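Local coordinates for protein putative oxidoreductase (Salmonella enterica subsp. enterica serovar Typhimurium, PDB 3NX4) that binds NADP and probably reduces acryloyl-CoA with NADPH, as a member of the medium-chain dehydrogenase/reductase family, at residues Y186-S189 with R194-S197; F129-C134 with G157-T162; D64-V69 with L116-A121; M122-A127 with E277-L282. One frame throughout, in Å; residues are numbered along the deposited sequence. Where two conformers were deposited one is given.

Contact 1. Residues Y186-S189 with R194-S197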
loop_
_atom_site.group_PDB
_atom_site.type_symbol
_atom_site.label_atom_id
_atom_site.label_comp_id
_atom_site.label_asym_id
_atom_site.label_seq_id
_atom_site.Cartn_x
_atom_site.Cartn_y
_atom_site.Cartn_z
ATOM N N TYR A 186 -20.758 -17.567 -15.345
ATOM C CA TYR A 186 -20.040 -18.238 -14.281
ATOM C C TYR A 186 -19.782 -17.244 -13.137
ATOM O O TYR A 186 -19.983 -17.569 -11.969
ATOM C CB TYR A 186 -18.738 -18.821 -14.841
ATOM C CG TYR A 186 -17.716 -19.233 -13.803
ATOM C CD1 TYR A 186 -17.865 -20.414 -13.077
ATOM C CD2 TYR A 186 -16.583 -18.462 -13.573
ATOM C CE1 TYR A 186 -16.917 -20.800 -12.132
ATOM C CE2 TYR A 186 -15.635 -18.836 -12.621
ATOM C CZ TYR A 186 -15.806 -20.002 -11.912
ATOM O OH TYR A 186 -14.857 -20.371 -10.984
ATOM N N LEU A 187 -19.371 -16.024 -13.476
ATOM C CA LEU A 187 -19.079 -15.010 -12.452
ATOM C C LEU A 187 -20.340 -14.612 -11.690
ATOM O O LEU A 187 -20.312 -14.446 -10.464
ATOM C CB LEU A 187 -18.422 -13.768 -13.072
ATOM C CG LEU A 187 -17.010 -13.972 -13.621
ATOM C CD1 LEU A 187 -16.556 -12.759 -14.417
ATOM C CD2 LEU A 187 -16.022 -14.298 -12.493
ATOM N N LYS A 188 -21.451 -14.467 -12.412
ATOM C CA LYS A 188 -22.731 -14.198 -11.768
ATOM C C LYS A 188 -23.092 -15.312 -10.784
ATOM O O LYS A 188 -23.577 -15.044 -9.680
ATOM C CB LYS A 188 -23.848 -14.006 -12.807
ATOM C CG LYS A 188 -23.725 -12.691 -13.594
ATOM C CD LYS A 188 -24.779 -12.603 -14.711
ATOM C CE LYS A 188 -24.517 -11.441 -15.685
ATOM N NZ LYS A 188 -24.696 -10.092 -15.068
ATOM N N SER A 189 -22.832 -16.559 -11.166
ATOM C CA SER A 189 -23.199 -17.682 -10.305
ATOM C C SER A 189 -22.333 -17.735 -9.033
ATOM O O SER A 189 -22.773 -18.235 -7.997
ATOM C CB SER A 189 -23.132 -19.014 -11.060
ATOM O OG SER A 189 -21.789 -19.433 -11.235
ATOM N N ARG A 194 -21.851 -7.155 -10.366
ATOM C CA ARG A 194 -21.616 -6.314 -11.521
ATOM C C ARG A 194 -20.460 -6.946 -12.257
ATOM O O ARG A 194 -19.512 -7.416 -11.627
ATOM C CB ARG A 194 -21.223 -4.899 -11.064
ATOM C CG ARG A 194 -21.528 -3.813 -12.058
ATOM C CD ARG A 194 -20.726 -2.550 -11.788
ATOM N NE ARG A 194 -21.014 -1.930 -10.498
ATOM C CZ ARG A 194 -22.061 -1.143 -10.271
ATOM N NH1 ARG A 194 -22.942 -0.905 -11.243
ATOM N NH2 ARG A 194 -22.236 -0.600 -9.075
ATOM N N ILE A 195 -20.536 -6.986 -13.583
ATOM C CA ILE A 195 -19.403 -7.463 -14.380
ATOM C C ILE A 195 -18.949 -6.347 -15.321
ATOM O O ILE A 195 -19.776 -5.741 -15.988
ATOM C CB ILE A 195 -19.761 -8.761 -15.160
ATOM C CG1 ILE A 195 -20.081 -9.892 -14.175
ATOM C CG2 ILE A 195 -18.607 -9.188 -16.052
ATOM C CD1 ILE A 195 -20.971 -10.945 -14.737
ATOM N N LEU A 196 -17.644 -6.068 -15.347
ATOM C CA LEU A 196 -17.065 -5.045 -16.226
ATOM C C LEU A 196 -16.028 -5.659 -17.155
ATOM O O LEU A 196 -15.387 -6.633 -16.805
ATOM C CB LEU A 196 -16.382 -3.935 -15.405
ATOM C CG LEU A 196 -17.207 -2.870 -14.680
ATOM C CD1 LEU A 196 -18.141 -3.498 -13.678
ATOM C CD2 LEU A 196 -16.280 -1.885 -13.971
ATOM N N SER A 197 -15.854 -5.078 -18.336
ATOM C CA SER A 197 -14.882 -5.589 -19.296
ATOM C C SER A 197 -13.505 -5.039 -19.006
ATOM O O SER A 197 -13.348 -3.855 -18.719
ATOM C CB SER A 197 -15.258 -5.199 -20.742
ATOM O OG SER A 197 -16.589 -5.568 -21.013
#
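Leu-187 and Lys-188 of helix 184-190 close over Ile-195 of strand 194-197, inside a beta-alpha-beta crossover of the Rossmann fold: strand 174-178 leads into the helix, and the chain returns as an edge strand of the six-stranded parallel sheet. Tyr-186, first along the helix, takes no part against the strand; its OH shares a hydrogen bond with Ser-161 OG, joining this helix to helix 158-169. Leu-187 is the buried member of the contact. Its CB lies 4.2 Å from Ile-195 CD1, while its side chain also packs on Ala-155, Ala-176 and Ser-178, about 5 Å from the bound NADP at nearest atoms; a leucine suits a buried place between helix and sheet. Lys-188 works differently. Its CB starts off beside the strand, and the chain then runs extended until it bends at chi4 (-68°), passing Ile-195 at about a right angle. Both CG, at a tight 3.5 Å from Ile-195 CD1, and CE, at 3.7 Å from the same methyl, lie against it. The methylenes thus roof the isoleucine at the border with solvent, a place where a residue with a greasy stem and a charged end fits well. Ile-195 reaches them because its CG1 stands opposite the carbonyl carbon (chi1 -63°), sending CD1 out to the helix, while neighbouring Arg-194 points away and pairs with Glu-149. One turn of helix is closed from within by Ser-189, whose OG bonds Tyr-186 O at 2.7 Å, tilted 23° from the carbonyl plane.

Contact 2. Residues F129-C134 with G157-T162. With NAP (NADP nicotinamide-adenine-dinucleotide phosphate), chain C.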
loop_
_atom_site.group_PDB
_atom_site.type_symbol
_atom_site.label_atom_id
_atom_site.label_comp_id
_atom_site.label_asym_id
_atom_site.label_seq_id
_atom_site.Cartn_x
_atom_site.Cartn_y
_atom_site.Cartn_z
ATOM N N PHE A 129 -6.247 -19.898 -0.945
ATOM C CA PHE A 129 -5.552 -19.447 0.256
ATOM C C PHE A 129 -5.136 -17.981 0.084
ATOM O O PHE A 129 -5.344 -17.153 0.968
ATOM C CB PHE A 129 -4.344 -20.364 0.498
ATOM C CG PHE A 129 -3.430 -19.920 1.606
ATOM C CD1 PHE A 129 -3.746 -20.175 2.941
ATOM C CD2 PHE A 129 -2.215 -19.316 1.313
ATOM C CE1 PHE A 129 -2.890 -19.783 3.965
ATOM C CE2 PHE A 129 -1.338 -18.934 2.337
ATOM C CZ PHE A 129 -1.683 -19.160 3.662
ATOM N N THR A 130 -4.588 -17.662 -1.083
ATOM C CA THR A 130 -4.265 -16.288 -1.453
ATOM C C THR A 130 -5.492 -15.342 -1.463
ATOM O O THR A 130 -5.418 -14.209 -0.985
ATOM C CB THR A 130 -3.585 -16.265 -2.833
ATOM O OG1 THR A 130 -2.407 -17.079 -2.787
ATOM C CG2 THR A 130 -3.191 -14.837 -3.224
ATOM N N ALA A 131 -6.605 -15.784 -2.029
ATOM C CA ALA A 131 -7.808 -14.950 -2.030
ATOM C C ALA A 131 -8.192 -14.623 -0.594
ATOM O O ALA A 131 -8.606 -13.492 -0.285
ATOM C CB ALA A 131 -8.952 -15.655 -2.714
HETATM N N MSE A 132 -8.061 -15.625 0.282
HETATM C CA MSE A 132 -8.409 -15.434 1.682
HETATM C C MSE A 132 -7.474 -14.400 2.327
HETATM O O MSE A 132 -7.924 -13.514 3.056
HETATM C CB MSE A 132 -8.368 -16.758 2.448
HETATM C CG MSE A 132 -8.951 -16.658 3.848
HETATM SE SE MSE A 132 -10.906 -16.383 3.868
HETATM C CE MSE A 132 -10.894 -14.754 4.719
ATOM N N LEU A 133 -6.172 -14.518 2.076
ATOM C CA LEU A 133 -5.238 -13.506 2.568
ATOM C C LEU A 133 -5.598 -12.100 2.059
ATOM O O LEU A 133 -5.407 -11.120 2.786
ATOM C CB LEU A 133 -3.802 -13.856 2.197
ATOM C CG LEU A 133 -3.264 -15.133 2.848
ATOM C CD1 LEU A 133 -1.924 -15.499 2.232
ATOM C CD2 LEU A 133 -3.144 -14.977 4.371
ATOM N N CYS A 134 -6.106 -11.999 0.821
ATOM C CA CYS A 134 -6.469 -10.691 0.259
ATOM C C CYS A 134 -7.693 -10.129 0.950
ATOM O O CYS A 134 -7.744 -8.956 1.286
ATOM C CB CYS A 134 -6.743 -10.787 -1.244
ATOM S SG CYS A 134 -5.275 -11.085 -2.236
ATOM N N GLY A 157 -10.523 -16.392 -12.849
ATOM C CA GLY A 157 -9.412 -17.289 -12.550
ATOM C C GLY A 157 -9.521 -17.941 -11.178
ATOM O O GLY A 157 -10.559 -17.856 -10.524
ATOM N N GLY A 158 -8.455 -18.608 -10.742
ATOM C CA GLY A 158 -8.466 -19.285 -9.455
ATOM C C GLY A 158 -8.594 -18.387 -8.230
ATOM O O GLY A 158 -9.464 -18.589 -7.368
ATOM N N VAL A 159 -7.704 -17.408 -8.121
ATOM C CA VAL A 159 -7.775 -16.471 -6.995
ATOM C C VAL A 159 -9.076 -15.652 -7.108
ATOM O O VAL A 159 -9.824 -15.473 -6.134
ATOM C CB VAL A 159 -6.555 -15.508 -6.995
ATOM C CG1 VAL A 159 -6.736 -14.398 -5.945
ATOM C CG2 VAL A 159 -5.239 -16.275 -6.735
ATOM N N GLY A 160 -9.353 -15.170 -8.315
ATOM C CA GLY A 160 -10.525 -14.337 -8.550
ATOM C C GLY A 160 -11.842 -15.019 -8.226
ATOM O O GLY A 160 -12.718 -14.427 -7.607
ATOM N N SER A 161 -11.994 -16.277 -8.631
ATOM C CA SER A 161 -13.232 -16.996 -8.352
ATOM C C SER A 161 -13.447 -17.119 -6.849
ATOM O O SER A 161 -14.553 -16.892 -6.345
ATOM C CB SER A 161 -13.206 -18.405 -8.979
ATOM O OG SER A 161 -13.227 -18.328 -10.394
ATOM N N THR A 162 -12.387 -17.490 -6.137
ATOM C CA THR A 162 -12.485 -17.675 -4.690
ATOM C C THR A 162 -12.818 -16.337 -4.032
ATOM O O THR A 162 -13.666 -16.255 -3.140
ATOM C CB THR A 162 -11.181 -18.247 -4.088
ATOM O OG1 THR A 162 -10.693 -19.320 -4.903
ATOM C CG2 THR A 162 -11.432 -18.773 -2.668
HETATM P PA NAP C . -5.545 -17.614 -13.249
HETATM O O1A NAP C . -6.486 -18.657 -12.806
HETATM O O2A NAP C . -4.856 -17.816 -14.533
HETATM O O5B NAP C . -6.255 -16.183 -13.209
HETATM C C5B NAP C . -5.653 -15.109 -13.875
HETATM C C4B NAP C . -6.800 -14.337 -14.510
HETATM O O4B NAP C . -6.304 -13.127 -15.014
HETATM C C3B NAP C . -7.423 -15.082 -15.693
HETATM O O3B NAP C . -8.524 -15.863 -15.269
HETATM C C2B NAP C . -7.882 -13.954 -16.597
HETATM O O2B NAP C . -9.174 -13.585 -16.177
HETATM C C1B NAP C . -6.943 -12.813 -16.244
HETATM N N9A NAP C . -5.888 -12.638 -17.252
HETATM C C8A NAP C . -5.110 -13.613 -17.827
HETATM N N7A NAP C . -4.247 -13.009 -18.681
HETATM C C5A NAP C . -4.454 -11.677 -18.643
HETATM C C6A NAP C . -3.863 -10.610 -19.308
HETATM N N6A NAP C . -2.883 -10.805 -20.181
HETATM N N1A NAP C . -4.301 -9.335 -19.051
HETATM C C2A NAP C . -5.321 -9.116 -18.148
HETATM N N3A NAP C . -5.912 -10.178 -17.495
HETATM C C4A NAP C . -5.484 -11.434 -17.745
HETATM O O3 NAP C . -4.387 -17.434 -12.135
HETATM P PN NAP C . -4.463 -17.611 -10.545
HETATM O O1N NAP C . -3.945 -18.941 -10.150
HETATM O O2N NAP C . -5.831 -17.214 -10.137
HETATM O O5D NAP C . -3.403 -16.473 -10.129
HETATM C C5D NAP C . -3.696 -15.132 -10.443
HETATM C C4D NAP C . -2.436 -14.291 -10.310
HETATM O O4D NAP C . -2.054 -14.283 -8.956
HETATM C C3D NAP C . -1.273 -14.890 -11.082
HETATM O O3D NAP C . -0.489 -13.846 -11.615
HETATM C C2D NAP C . -0.480 -15.635 -10.033
HETATM O O2D NAP C . 0.889 -15.675 -10.352
HETATM C C1D NAP C . -0.730 -14.757 -8.824
HETATM N N1N NAP C . -0.599 -15.451 -7.537
HETATM C C2N NAP C . 0.357 -15.008 -6.668
HETATM C C3N NAP C . 0.526 -15.600 -5.420
HETATM C C7N NAP C . 1.188 -14.769 -4.356
HETATM O O7N NAP C . 1.975 -15.385 -3.369
HETATM N N7N NAP C . 1.010 -13.453 -4.381
HETATM C C4N NAP C . -0.302 -16.663 -5.060
HETATM C C5N NAP C . -1.283 -17.107 -5.958
HETATM C C6N NAP C . -1.428 -16.481 -7.195
HETATM P P2B NAP C . -10.282 -13.083 -17.249
HETATM O O1X NAP C . -11.613 -13.112 -16.548
HETATM O O2X NAP C . -9.963 -11.673 -17.684
HETATM O O3X NAP C . -10.259 -14.028 -18.420
#
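The NADP site is walled here by two helices, with Thr-130 and Ala-131 of helix 118-140 packing against Val-159 and Thr-162 at the start of helix 158-169. The short axes approach to 8.2 Å and cross at -55°, a closeness that the small Ala-131 permits. Its CB sits 3.5 Å from Val-159 O and 3.7 Å from Thr-162 CB, filling the dip between one helical turn and the next. Val-159 has two branches with separate tasks. CG1, opposite the backbone N (chi1 172°), covers the CA and CB of Ala-131, whereas CG2 turns to the cofactor, passing beside Thr-130 and lying 3.8 Å from NADP C6N of the nicotinamide.

This is the glycine-rich turn of the Rossmann fold, in which the first turn of a helix receives the pyrophosphate. Gly-158 N bonds O1A of one phosphate at 2.9 Å, and Val-159 N bonds O2N of the other almost straight, at 174°, so the helix start, with its partial positive charge, would favour the anionic bridge. Gly-157, in the N-cap position, leaves O5B the space that any CB would take. Its carbonyl receives Ser-161 N and Ser-161 OG from opposite faces of its plane, and Thr-162 OG1 closes the next turn onto Gly-158 O at 2.8 Å. On the other wall, Thr-130 OG1 bonds the carbonyl of Thr-126, which fixes its rotation, and rests 3.1 Å from NADP C4N, the carbon that carries the transferable hydride in NADPH.

Contact 3. Residues D64-V69 with L116-A121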
loop_
_atom_site.group_PDB
_atom_site.type_symbol
_atom_site.label_atom_id
_atom_site.label_comp_id
_atom_site.label_asym_id
_atom_site.label_seq_id
_atom_site.Cartn_x
_atom_site.Cartn_y
_atom_site.Cartn_z
ATOM N N ASP A 64 1.234 -27.103 -4.323
ATOM C CA ASP A 64 0.232 -27.556 -3.363
ATOM C C ASP A 64 0.170 -29.078 -3.322
ATOM O O ASP A 64 0.467 -29.744 -4.311
ATOM C CB ASP A 64 -1.174 -27.080 -3.772
ATOM C CG ASP A 64 -1.266 -25.590 -3.995
ATOM O OD1 ASP A 64 -0.472 -24.831 -3.401
ATOM O OD2 ASP A 64 -2.176 -25.176 -4.753
ATOM N N PHE A 65 -0.251 -29.622 -2.186
ATOM C CA PHE A 65 -0.700 -31.011 -2.141
ATOM C C PHE A 65 -1.512 -31.270 -0.878
ATOM O O PHE A 65 -1.438 -30.511 0.089
ATOM C CB PHE A 65 0.458 -32.016 -2.298
ATOM C CG PHE A 65 1.421 -32.056 -1.119
ATOM C CD1 PHE A 65 1.027 -32.576 0.102
ATOM C CD2 PHE A 65 2.721 -31.584 -1.250
ATOM C CE1 PHE A 65 1.923 -32.625 1.186
ATOM C CE2 PHE A 65 3.614 -31.633 -0.184
ATOM C CZ PHE A 65 3.211 -32.149 1.038
ATOM N N ALA A 66 -2.312 -32.327 -0.910
ATOM C CA ALA A 66 -2.986 -32.812 0.282
ATOM C C ALA A 66 -2.898 -34.334 0.292
ATOM O O ALA A 66 -3.074 -34.978 -0.742
ATOM C CB ALA A 66 -4.426 -32.366 0.298
ATOM N N GLY A 67 -2.630 -34.911 1.454
ATOM C CA GLY A 67 -2.526 -36.354 1.538
ATOM C C GLY A 67 -2.413 -36.830 2.962
ATOM O O GLY A 67 -2.718 -36.093 3.903
ATOM N N THR A 68 -1.960 -38.069 3.111
ATOM C CA THR A 68 -1.863 -38.712 4.407
ATOM C C THR A 68 -0.407 -39.003 4.726
ATOM O O THR A 68 0.333 -39.509 3.882
ATOM C CB THR A 68 -2.639 -40.055 4.399
ATOM O OG1 THR A 68 -3.985 -39.820 3.973
ATOM C CG2 THR A 68 -2.658 -40.681 5.779
ATOM N N VAL A 69 0.000 -38.696 5.952
ATOM C CA VAL A 69 1.359 -38.971 6.395
ATOM C C VAL A 69 1.621 -40.476 6.393
ATOM O O VAL A 69 0.886 -41.246 7.013
ATOM C CB VAL A 69 1.608 -38.391 7.801
ATOM C CG1 VAL A 69 2.984 -38.815 8.336
ATOM C CG2 VAL A 69 1.460 -36.863 7.777
ATOM N N LEU A 116 -12.823 -29.596 6.726
ATOM C CA LEU A 116 -12.341 -29.477 5.352
ATOM C C LEU A 116 -11.865 -30.823 4.815
ATOM O O LEU A 116 -10.980 -31.443 5.406
ATOM C CB LEU A 116 -11.201 -28.457 5.278
ATOM C CG LEU A 116 -10.737 -28.026 3.887
ATOM C CD1 LEU A 116 -11.874 -27.325 3.139
ATOM C CD2 LEU A 116 -9.512 -27.110 3.980
ATOM N N SER A 117 -12.440 -31.266 3.697
ATOM C CA SER A 117 -12.007 -32.513 3.077
ATOM C C SER A 117 -10.672 -32.302 2.378
ATOM O O SER A 117 -10.342 -31.200 1.977
ATOM C CB SER A 117 -13.049 -33.032 2.081
ATOM O OG SER A 117 -12.986 -32.313 0.854
ATOM N N SER A 118 -9.905 -33.370 2.242
ATOM C CA SER A 118 -8.635 -33.319 1.531
ATOM C C SER A 118 -8.847 -32.814 0.092
ATOM O O SER A 118 -8.071 -31.997 -0.415
ATOM C CB SER A 118 -7.996 -34.721 1.543
ATOM O OG SER A 118 -6.719 -34.726 0.936
ATOM N N ARG A 119 -9.915 -33.282 -0.557
ATOM C CA ARG A 119 -10.221 -32.864 -1.925
ATOM C C ARG A 119 -10.535 -31.365 -1.995
ATOM O O ARG A 119 -10.043 -30.646 -2.872
ATOM C CB ARG A 119 -11.382 -33.697 -2.509
ATOM C CG ARG A 119 -11.704 -33.380 -3.979
ATOM C CD ARG A 119 -12.861 -34.242 -4.499
ATOM N NE ARG A 119 -13.060 -34.072 -5.937
ATOM C CZ ARG A 119 -13.890 -33.185 -6.491
ATOM N NH1 ARG A 119 -14.623 -32.385 -5.730
ATOM N NH2 ARG A 119 -14.003 -33.112 -7.814
ATOM N N ASN A 120 -11.345 -30.890 -1.060
ATOM C CA ASN A 120 -11.690 -29.470 -1.036
ATOM C C ASN A 120 -10.520 -28.556 -0.696
ATOM O O ASN A 120 -10.473 -27.411 -1.151
ATOM C CB ASN A 120 -12.879 -29.209 -0.120
ATOM C CG ASN A 120 -14.191 -29.667 -0.744
ATOM O OD1 ASN A 120 -14.256 -29.902 -1.949
ATOM N ND2 ASN A 120 -15.234 -29.795 0.066
ATOM N N ALA A 121 -9.577 -29.072 0.091
ATOM C CA ALA A 121 -8.389 -28.318 0.465
ATOM C C ALA A 121 -7.604 -27.932 -0.780
ATOM O O ALA A 121 -6.976 -26.873 -0.830
ATOM C CB ALA A 121 -7.505 -29.143 1.424
#
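Ser-118 and Ala-66 face one another with their CB atoms, the serine from the opening of helix 118-140 and the alanine from strand 64-72. The serine hydroxyl stands opposite its own backbone N (chi1 -176°), which swings OG out from the helix over the alanine methyl, 3.4 Å from Ala-66 CB. That same methyl also lies 3.7 Å from Ser-118 O, so it fits against the first turn of the helix, touched by both a side-chain and a main-chain oxygen. Beyond it OG comes to 4.1 Å from Gly-67 N, near the strand backbone. Small residues make this possible: alanine presents one methyl, glycine presents no side chain at all, and the CA atoms of Ala-66 and Ser-118 come within 5.8 Å.

Strand 64-72 belongs to the mixed sheet of the GroES-like part of the enzyme, paired with strands 30-39 and 82-86. Ser-118 leans on Trp-36 from the first of these, and Ala-121, one turn further along the helix, packs on Leu-84 of the second. The helix start is secured from within. Ser-117 is the N-cap, and its OG accepts from Asn-120 N at 2.9 Å with an N-H...O angle of 160°, while Ser-117 O takes Ala-121 N. Arg-119 turns away from the strand and pairs with Glu-297. Between Ser-118 and Ala-66 the contact is therefore van der Waals in kind: the polar groups of the helix start meet a methyl on the strand, while the serine beside them does the capping.

Contact 4. Residues M122-A127 with E277-L282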
loop_
_atom_site.group_PDB
_atom_site.type_symbol
_atom_site.label_atom_id
_atom_site.label_comp_id
_atom_site.label_asym_id
_atom_site.label_seq_id
_atom_site.Cartn_x
_atom_site.Cartn_y
_atom_site.Cartn_z
HETATM N N MSE A 122 -7.643 -28.798 -1.785
HETATM C CA MSE A 122 -6.889 -28.576 -3.017
HETATM C C MSE A 122 -7.697 -27.817 -4.080
HETATM O O MSE A 122 -7.124 -27.124 -4.918
HETATM C CB MSE A 122 -6.350 -29.896 -3.571
HETATM C CG MSE A 122 -5.193 -30.463 -2.727
HETATM SE SE MSE A 122 -3.699 -29.223 -2.750
HETATM C CE MSE A 122 -3.899 -28.427 -0.968
ATOM N N ILE A 123 -9.016 -27.939 -4.042
ATOM C CA ILE A 123 -9.840 -27.032 -4.843
ATOM C C ILE A 123 -9.503 -25.598 -4.424
ATOM O O ILE A 123 -9.398 -24.701 -5.260
ATOM C CB ILE A 123 -11.344 -27.324 -4.699
ATOM C CG1 ILE A 123 -11.665 -28.705 -5.306
ATOM C CG2 ILE A 123 -12.185 -26.207 -5.388
ATOM C CD1 ILE A 123 -13.108 -29.124 -5.172
ATOM N N ILE A 124 -9.300 -25.396 -3.124
ATOM C CA ILE A 124 -8.827 -24.104 -2.629
ATOM C C ILE A 124 -7.394 -23.855 -3.097
ATOM O O ILE A 124 -7.141 -22.930 -3.878
ATOM C CB ILE A 124 -8.916 -24.024 -1.099
ATOM C CG1 ILE A 124 -10.381 -24.098 -0.659
ATOM C CG2 ILE A 124 -8.255 -22.730 -0.572
ATOM C CD1 ILE A 124 -10.541 -24.378 0.833
ATOM N N GLY A 125 -6.459 -24.683 -2.631
ATOM C CA GLY A 125 -5.073 -24.593 -3.058
ATOM C C GLY A 125 -4.436 -23.238 -2.760
ATOM O O GLY A 125 -4.953 -22.459 -1.970
ATOM N N THR A 126 -3.315 -22.958 -3.411
ATOM C CA THR A 126 -2.663 -21.665 -3.259
ATOM C C THR A 126 -3.568 -20.506 -3.698
ATOM O O THR A 126 -3.578 -19.462 -3.071
ATOM C CB THR A 126 -1.328 -21.616 -4.028
ATOM O OG1 THR A 126 -0.347 -22.369 -3.313
ATOM C CG2 THR A 126 -0.824 -20.190 -4.150
ATOM N N ALA A 127 -4.329 -20.698 -4.771
ATOM C CA ALA A 127 -5.181 -19.633 -5.301
ATOM C C ALA A 127 -6.181 -19.166 -4.254
ATOM O O ALA A 127 -6.307 -17.971 -3.987
ATOM C CB ALA A 127 -5.928 -20.109 -6.575
ATOM N N GLU A 277 -4.913 -19.137 10.464
ATOM C CA GLU A 277 -6.124 -18.329 10.494
ATOM C C GLU A 277 -6.834 -18.361 9.134
ATOM O O GLU A 277 -8.052 -18.484 9.050
ATOM C CB GLU A 277 -5.765 -16.894 10.870
ATOM C CG GLU A 277 -6.942 -15.966 11.092
ATOM C CD GLU A 277 -6.501 -14.563 11.492
ATOM O OE1 GLU A 277 -5.275 -14.318 11.582
ATOM O OE2 GLU A 277 -7.378 -13.703 11.718
ATOM N N ALA A 278 -6.057 -18.241 8.063
ATOM C CA ALA A 278 -6.648 -18.204 6.729
ATOM C C ALA A 278 -7.412 -19.508 6.465
ATOM O O ALA A 278 -8.557 -19.487 6.007
ATOM C CB ALA A 278 -5.581 -17.968 5.672
ATOM N N TRP A 279 -6.789 -20.646 6.768
ATOM C CA TRP A 279 -7.448 -21.936 6.538
ATOM C C TRP A 279 -8.735 -22.052 7.351
ATOM O O TRP A 279 -9.772 -22.444 6.834
ATOM C CB TRP A 279 -6.497 -23.120 6.803
ATOM C CG TRP A 279 -5.530 -23.309 5.681
ATOM C CD1 TRP A 279 -4.191 -23.031 5.696
ATOM C CD2 TRP A 279 -5.836 -23.753 4.346
ATOM N NE1 TRP A 279 -3.641 -23.300 4.465
ATOM C CE2 TRP A 279 -4.629 -23.736 3.616
ATOM C CE3 TRP A 279 -7.008 -24.180 3.706
ATOM C CZ2 TRP A 279 -4.556 -24.131 2.280
ATOM C CZ3 TRP A 279 -6.937 -24.574 2.364
ATOM C CH2 TRP A 279 -5.719 -24.544 1.669
ATOM N N ALA A 280 -8.669 -21.686 8.623
ATOM C CA ALA A 280 -9.866 -21.681 9.452
ATOM C C ALA A 280 -10.969 -20.791 8.851
ATOM O O ALA A 280 -12.140 -21.159 8.870
ATOM C CB ALA A 280 -9.522 -21.236 10.867
ATOM N N ARG A 281 -10.599 -19.626 8.319
ATOM C CA ARG A 281 -11.592 -18.711 7.727
ATOM C C ARG A 281 -12.201 -19.293 6.448
ATOM O O ARG A 281 -13.404 -19.171 6.207
ATOM C CB ARG A 281 -10.983 -17.328 7.431
ATOM C CG ARG A 281 -10.752 -16.431 8.679
ATOM C CD ARG A 281 -12.045 -15.823 9.213
ATOM N NE ARG A 281 -12.818 -15.116 8.181
ATOM C CZ ARG A 281 -12.650 -13.836 7.851
ATOM N NH1 ARG A 281 -11.736 -13.107 8.476
ATOM N NH2 ARG A 281 -13.404 -13.279 6.899
ATOM N N LEU A 282 -11.364 -19.913 5.625
ATOM C CA LEU A 282 -11.839 -20.575 4.415
ATOM C C LEU A 282 -12.902 -21.632 4.727
ATOM O O LEU A 282 -13.950 -21.680 4.088
ATOM C CB LEU A 282 -10.665 -21.205 3.656
ATOM C CG LEU A 282 -9.809 -20.202 2.867
ATOM C CD1 LEU A 282 -8.454 -20.816 2.573
ATOM C CD2 LEU A 282 -10.515 -19.771 1.568
#
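Ile-124 of helix 118-140 sits against Trp-279 and Leu-282 of helix 272-285, a helix-helix packing that ties the long helix 118-140, which also rests on the mixed sheet, to a helix that follows strand 261-264 of the parallel Rossmann sheet in sequence. The two short axes stay 11.8 Å apart at an angle of 138°, so large side chains, rather than backbone, fill the space between them.

The apolar contacts carry the interface. CG2 of Ile-124 stands opposite its backbone N and touches both partners: Trp-279 CZ3 at 3.7 Å and Leu-282 CD1 likewise at 3.7 Å. Isoleucine and leucine meet tip to tip, but isoleucine and tryptophan pass one another in opposite directions, with Ile-124 CD1 also 3.9 Å from Trp-279 CZ3. Branched and flat shapes complement each other here, and Leu-282 CD1 adds itself over one face of the indole, 3.8 Å above its plane and offset to the rim. The ring is further stacked with Phe-129.

Backbone and polar interactions centre on Gly-125. Its positive phi of 59°, easy for glycine, kinks the helix, and the N atoms of Thr-126 and Ala-127 lack bonds to the preceding turn. The carbonyls of Met-122 (selenomethionine) and Ile-123 accept instead from the guanidinium of Arg-318, Ala-127 N has a weak bond to Asn-40, and Thr-126, whose OG1 bonds Asp-64, touches the NADP. Trp-279 closes beside the kink too, its CH2 lying 4.3 Å from Gly-125 O in an oblique approach.

Contacts 3, 4 and 2 follow one another along helix 118-140. Its start rests on the mixed sheet (contact 3), its kinked middle meets helix 272-285 (contact 4), and its next turns lie by the NADP and helix 158-169 (contact 2). Centres lie 11 Å apart for contacts 3 and 4, and 9 Å for 4 and 2. Contact 1 stands at the far edge of the Rossmann sheet, 16 Å from contact 2 and 30 Å from contact 3. Along the chain, contact 3 closes first, and contacts 2 and 1 are nested, in that order, inside the loop closed by contact 4. One helix thereby joins the GroES-like and nucleotide-binding parts around the cofactor.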